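Local atomic coordinates of aspartate aminotransferase, mitochondrial (Trypanosoma brucei brucei, PDB entry 4W5K), a protein that probably catalyses the pyridoxal-phosphate-dependent transfer of an amino group from L-aspartate to 2-oxoglutarate, working as a homodimer. Residues 126-129 / 130-133; 241-244 / 245-249. The protein carries 1 engineered substitution. All blocks are in the same frame, centred on the assembly; numbering follows the deposited sequence.

Interaction 1. Residues 126-129 / 130-133; sequences VGYP and NHES. With PLP (pyridoxal-5'-phosphate), chain C.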
loop_
_atom_site.group_PDB
_atom_site.type_symbol
_atom_site.label_atom_id
_atom_site.label_comp_id
_atom_site.label_asym_id
_atom_site.label_seq_id
_atom_site.Cartn_x
_atom_site.Cartn_y
_atom_site.Cartn_z
ATOM N N VAL A 126 19.205 11.824 -16.528
ATOM C CA VAL A 126 19.387 11.803 -15.080
ATOM C C VAL A 126 18.013 11.880 -14.457
ATOM O O VAL A 126 17.279 12.851 -14.659
ATOM C CB VAL A 126 20.256 12.981 -14.571
ATOM C CG1 VAL A 126 20.385 12.916 -13.042
ATOM C CG2 VAL A 126 21.609 12.960 -15.228
ATOM N N GLY A 127 17.642 10.835 -13.735
ATOM C CA GLY A 127 16.295 10.753 -13.224
ATOM C C GLY A 127 16.187 10.116 -11.856
ATOM O O GLY A 127 17.175 9.863 -11.153
ATOM N N TYR A 128 14.946 9.847 -11.486
ATOM C CA TYR A 128 14.619 9.301 -10.198
ATOM C C TYR A 128 14.923 7.796 -10.175
ATOM O O TYR A 128 14.399 7.040 -10.999
ATOM C CB TYR A 128 13.142 9.597 -9.940
ATOM C CG TYR A 128 12.581 9.116 -8.649
ATOM C CD1 TYR A 128 13.021 9.634 -7.439
ATOM C CD2 TYR A 128 11.546 8.183 -8.645
ATOM C CE1 TYR A 128 12.460 9.186 -6.224
ATOM C CE2 TYR A 128 10.986 7.744 -7.465
ATOM C CZ TYR A 128 11.445 8.254 -6.262
ATOM O OH TYR A 128 10.872 7.816 -5.090
ATOM N N PRO A 129 15.830 7.376 -9.285
ATOM C CA PRO A 129 16.367 6.015 -9.271
ATOM C C PRO A 129 15.288 4.932 -9.310
ATOM O O PRO A 129 15.452 3.961 -10.038
ATOM C CB PRO A 129 17.146 5.970 -7.954
ATOM C CG PRO A 129 17.636 7.399 -7.801
ATOM C CD PRO A 129 16.495 8.244 -8.291
ATOM N N ASN A 130 14.192 5.096 -8.576
ATOM C CA ASN A 130 13.220 3.999 -8.499
ATOM C C ASN A 130 12.378 3.858 -9.770
ATOM O O ASN A 130 11.732 2.829 -9.962
ATOM C CB ASN A 130 12.295 4.194 -7.280
ATOM C CG ASN A 130 11.535 2.894 -6.857
ATOM O OD1 ASN A 130 12.003 1.763 -7.037
ATOM N ND2 ASN A 130 10.351 3.087 -6.283
ATOM N N HIS A 131 12.402 4.863 -10.650
ATOM C CA HIS A 131 11.597 4.804 -11.869
ATOM C C HIS A 131 11.968 3.583 -12.699
ATOM O O HIS A 131 11.093 2.924 -13.279
ATOM C CB HIS A 131 11.768 6.073 -12.726
ATOM C CG HIS A 131 10.871 7.201 -12.326
ATOM N ND1 HIS A 131 11.175 8.518 -12.593
ATOM C CD2 HIS A 131 9.663 7.208 -11.713
ATOM C CE1 HIS A 131 10.202 9.290 -12.144
ATOM N NE2 HIS A 131 9.274 8.523 -11.603
ATOM N N GLU A 132 13.256 3.259 -12.760
ATOM C CA GLU A 132 13.667 2.128 -13.596
ATOM C C GLU A 132 13.009 0.819 -13.153
ATOM O O GLU A 132 12.450 0.081 -13.963
ATOM C CB GLU A 132 15.191 1.957 -13.583
ATOM C CG GLU A 132 15.643 0.905 -14.586
ATOM C CD GLU A 132 17.151 0.865 -14.766
ATOM O OE1 GLU A 132 17.872 0.928 -13.752
ATOM O OE2 GLU A 132 17.615 0.784 -15.927
ATOM N N SER A 133 13.076 0.540 -11.858
ATOM C CA SER A 133 12.526 -0.700 -11.338
ATOM C C SER A 133 11.000 -0.738 -11.420
ATOM O O SER A 133 10.414 -1.784 -11.746
ATOM C CB SER A 133 12.950 -0.930 -9.885
ATOM O OG SER A 133 12.490 -2.241 -9.518
HETATM N N1 PLP C . 8.571 10.558 -7.928
HETATM C C2 PLP C . 9.502 11.497 -7.552
HETATM C C2A PLP C . 10.110 12.354 -8.615
HETATM C C3 PLP C . 9.865 11.642 -6.213
HETATM O O3 PLP C . 10.803 12.557 -5.819
HETATM C C4 PLP C . 9.276 10.834 -5.250
HETATM C C4A PLP C . 9.513 11.168 -3.803
HETATM O O4A PLP C . 10.592 10.854 -3.291
HETATM C C5 PLP C . 8.331 9.882 -5.628
HETATM C C6 PLP C . 7.969 9.761 -6.971
HETATM C C5A PLP C . 7.692 8.965 -4.596
HETATM O O4P PLP C . 6.721 9.649 -3.854
HETATM P P PLP C . 5.812 8.923 -2.819
HETATM O O1P PLP C . 6.439 8.949 -1.457
HETATM O O2P PLP C . 5.568 7.501 -3.261
HETATM O O3P PLP C . 4.525 9.714 -2.827
HETATM O O HOH W 1 13.080 9.925 -13.813
HETATM O O HOH W 2 15.578 5.292 -12.771
HETATM O O HOH W 3 9.588 5.659 -5.357
HETATM O O HOH W 4 15.189 1.396 -9.848
HETATM O O HOH W 5 17.840 3.978 -12.493
#

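Interaction 2. Residues 241-244 / 245-249; sequences QSFS and ANFGL. Engineered in segment 245-249: A245 (natural residue Lys). With PLP (pyridoxal-5'-phosphate), chain C.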
loop_
_atom_site.group_PDB
_atom_site.type_symbol
_atom_site.label_atom_id
_atom_site.label_comp_id
_atom_site.label_asym_id
_atom_site.label_seq_id
_atom_site.Cartn_x
_atom_site.Cartn_y
_atom_site.Cartn_z
ATOM N N GLN A 241 0.339 11.484 -8.932
ATOM C CA GLN A 241 0.284 12.639 -8.049
ATOM C C GLN A 241 0.594 12.229 -6.600
ATOM O O GLN A 241 -0.114 11.411 -6.014
ATOM C CB GLN A 241 -1.114 13.293 -8.166
ATOM C CG GLN A 241 -1.408 14.419 -7.208
ATOM C CD GLN A 241 -2.814 14.959 -7.394
ATOM O OE1 GLN A 241 -3.735 14.203 -7.718
ATOM N NE2 GLN A 241 -3.003 16.257 -7.139
ATOM N N SER A 242 1.641 12.814 -6.021
ATOM C CA SER A 242 2.030 12.518 -4.636
ATOM C C SER A 242 1.591 13.593 -3.649
ATOM O O SER A 242 1.741 14.792 -3.911
ATOM C CB SER A 242 3.558 12.348 -4.542
ATOM O OG SER A 242 3.966 12.204 -3.188
ATOM N N PHE A 243 1.083 13.158 -2.493
ATOM C CA PHE A 243 0.783 14.073 -1.406
ATOM C C PHE A 243 1.792 13.989 -0.281
ATOM O O PHE A 243 1.604 14.599 0.786
ATOM C CB PHE A 243 -0.652 13.815 -0.911
ATOM C CG PHE A 243 -1.671 14.140 -1.953
ATOM C CD1 PHE A 243 -1.830 15.450 -2.388
ATOM C CD2 PHE A 243 -2.397 13.143 -2.582
ATOM C CE1 PHE A 243 -2.742 15.759 -3.399
ATOM C CE2 PHE A 243 -3.327 13.452 -3.580
ATOM C CZ PHE A 243 -3.498 14.755 -3.988
ATOM N N SER A 244 2.897 13.294 -0.532
ATOM C CA SER A 244 3.908 13.094 0.504
ATOM C C SER A 244 4.601 14.376 0.908
ATOM O O SER A 244 4.621 14.733 2.085
ATOM C CB SER A 244 4.947 12.066 0.039
ATOM O OG SER A 244 4.346 10.777 -0.086
ATOM N N ALA A 245 5.176 15.088 -0.062
ATOM C CA ALA A 245 5.876 16.315 0.319
ATOM C C ALA A 245 4.924 17.494 0.574
ATOM O O ALA A 245 5.128 18.270 1.529
ATOM C CB ALA A 245 6.900 16.675 -0.752
ATOM N N ASN A 246 3.924 17.690 -0.287
ATOM C CA ASN A 246 3.157 18.929 -0.176
ATOM C C ASN A 246 2.173 18.939 0.993
ATOM O O ASN A 246 1.732 20.012 1.420
ATOM C CB ASN A 246 2.452 19.309 -1.518
ATOM C CG ASN A 246 1.486 18.275 -2.030
ATOM O OD1 ASN A 246 1.209 17.279 -1.382
ATOM N ND2 ASN A 246 0.961 18.528 -3.235
ATOM N N PHE A 247 1.874 17.764 1.554
ATOM C CA PHE A 247 1.134 17.733 2.834
ATOM C C PHE A 247 1.969 17.196 3.991
ATOM O O PHE A 247 1.479 17.090 5.130
ATOM C CB PHE A 247 -0.137 16.897 2.692
ATOM C CG PHE A 247 -1.265 17.596 1.973
ATOM C CD1 PHE A 247 -1.398 17.479 0.585
ATOM C CD2 PHE A 247 -2.210 18.329 2.693
ATOM C CE1 PHE A 247 -2.447 18.104 -0.093
ATOM C CE2 PHE A 247 -3.268 18.969 2.039
ATOM C CZ PHE A 247 -3.386 18.848 0.631
ATOM N N GLY A 248 3.230 16.865 3.723
ATOM C CA GLY A 248 4.085 16.292 4.750
ATOM C C GLY A 248 3.584 14.909 5.211
ATOM O O GLY A 248 3.804 14.520 6.358
ATOM N N LEU A 249 2.922 14.197 4.308
ATOM C CA LEU A 249 2.261 12.918 4.658
ATOM C C LEU A 249 3.055 11.689 4.260
ATOM O O LEU A 249 2.493 10.577 4.255
ATOM C CB LEU A 249 0.873 12.827 4.009
ATOM C CG LEU A 249 -0.218 13.705 4.622
ATOM C CD1 LEU A 249 -1.437 13.709 3.709
ATOM C CD2 LEU A 249 -0.592 13.233 6.029
HETATM N N1 PLP C . 8.571 10.558 -7.928
HETATM C C2 PLP C . 9.502 11.497 -7.552
HETATM C C2A PLP C . 10.110 12.354 -8.615
HETATM C C3 PLP C . 9.865 11.642 -6.213
HETATM O O3 PLP C . 10.803 12.557 -5.819
HETATM C C4 PLP C . 9.276 10.834 -5.250
HETATM C C4A PLP C . 9.513 11.168 -3.803
HETATM O O4A PLP C . 10.592 10.854 -3.291
HETATM C C5 PLP C . 8.331 9.882 -5.628
HETATM C C6 PLP C . 7.969 9.761 -6.971
HETATM C C5A PLP C . 7.692 8.965 -4.596
HETATM O O4P PLP C . 6.721 9.649 -3.854
HETATM P P PLP C . 5.812 8.923 -2.819
HETATM O O1P PLP C . 6.439 8.949 -1.457
HETATM O O2P PLP C . 5.568 7.501 -3.261
HETATM O O3P PLP C . 4.525 9.714 -2.827
HETATM O O HOH W 6 6.299 13.799 -2.804
HETATM O O HOH W 7 3.799 16.303 -2.743
HETATM O O HOH W 8 2.098 10.191 1.361
#

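Interaction 1. Residues 126-129 / 130-133
Y128 and H131 meet edge to face where the loop after strand 120-124 runs into helix 129-137, forming one wall of the pyridoxal-phosphate pocket of a fold-type I aminotransferase. The tyrosine supplies a flat surface to match the flat cofactor: PLP C2 sits 3.8 Å above the ring plane, over its centre, and Y128 CZ lies 3.5 Å from PLP C4. Over the opposite face of the phenol, toward its rim, is the backbone N of N130. Because chi1 is 180°, CG stands across from the backbone N and beside the carbonyl carbon, and the ring reaches the cofactor with one face and the imidazole with an edge. That edge points into the face of H131 in a T-shaped pair, CD2 above the middle of the imidazole and the planes at 72°. The backbones are joined too, since H131 N donates to Y128 O at 3.0 Å. Histidine suits this position because both its nitrogens find polar partners while its face takes the aromatic edge. NE2 is hydrogen-bonded to D209, a cofactor-pocket residue, which makes H131 a second-shell residue, consistent with a part in positioning that carboxylate. P129 suits the first turn, where backbone nitrogens have no preceding turn to donate to and the missing N-H costs nothing. N130 ND2 is hydrogen-bonded to the carbonyl of R279 of the second subunit and also reaches water 3, which lies in the plane of the phenol and bonds to Y128 OH. On the imidazole, water 1 sits in the ring plane, 2.7 Å from H131 ND1, and accepts from Y128 N.

Interaction 2. Residues 241-244 / 245-249
Water 6 links S242 OG to A245 N, donating to the first and accepting from the second, just behind the cofactor phosphate, where two serine hydroxyls belong to the first shell. S242 OG donates to PLP O3P at 2.6 Å; S244 OG lies 2.9 Å from the same oxygen and 3.1 Å from PLP O1P, its single proton not assigned between them. At S242 serine fits because its one hydroxyl can donate to phosphate and accept from a backbone N-H: S244 N reaches S242 OG at 3.1 Å in a nearly straight bond (162°), closing an ST turn that fixes one hydroxyl and steers the chain bearing the other. Water 7 bridges S242 O and N246 N. A245 is an engineered residue, lysine in the natural sequence, and its CB stops 6.8 Å from PLP C4A.

Farther out, F247 N donates to F243 O at 3.3 Å, and L249 N makes a weak bond to S244 O. The F243 and F247 side chains run side by side, F243 CD1 3.6 Å from F247 CE1, with ring planes at 68°, neither stacked nor T-shaped. N246 OD1 comes to the edge of F243, while N246 ND2 is hydrogen-bonded to Q213 O. G248 supplies the positive phi (65°) that lets the turn close. Together with R253 and other pocket residues, this belongs to the phosphate cup of a fold-type I PLP enzyme, on the loop that in this family carries the Schiff-base lysine.

How the interactions relate
Interaction 1 precedes interaction 2 along the chain, and their centres lie 19 Å apart, with nearest atoms about 8 Å from each other. The two do not touch; the cofactor bridges them, its ring meeting Y128 and its phosphate S242 and S244. Interaction 1 follows strand 120-124, while interaction 2 begins in the last residues of strand 238-242; these strands of one mixed sheet run parallel, with strands 172-176 and 205-210 between them. Both contacts therefore sit at the carboxyl ends of parallel strands, as active sites do in this fold. Both also touch the second subunit, whose Y62 is hydrogen-bonded to the cofactor, in keeping with a site completed by the dimer.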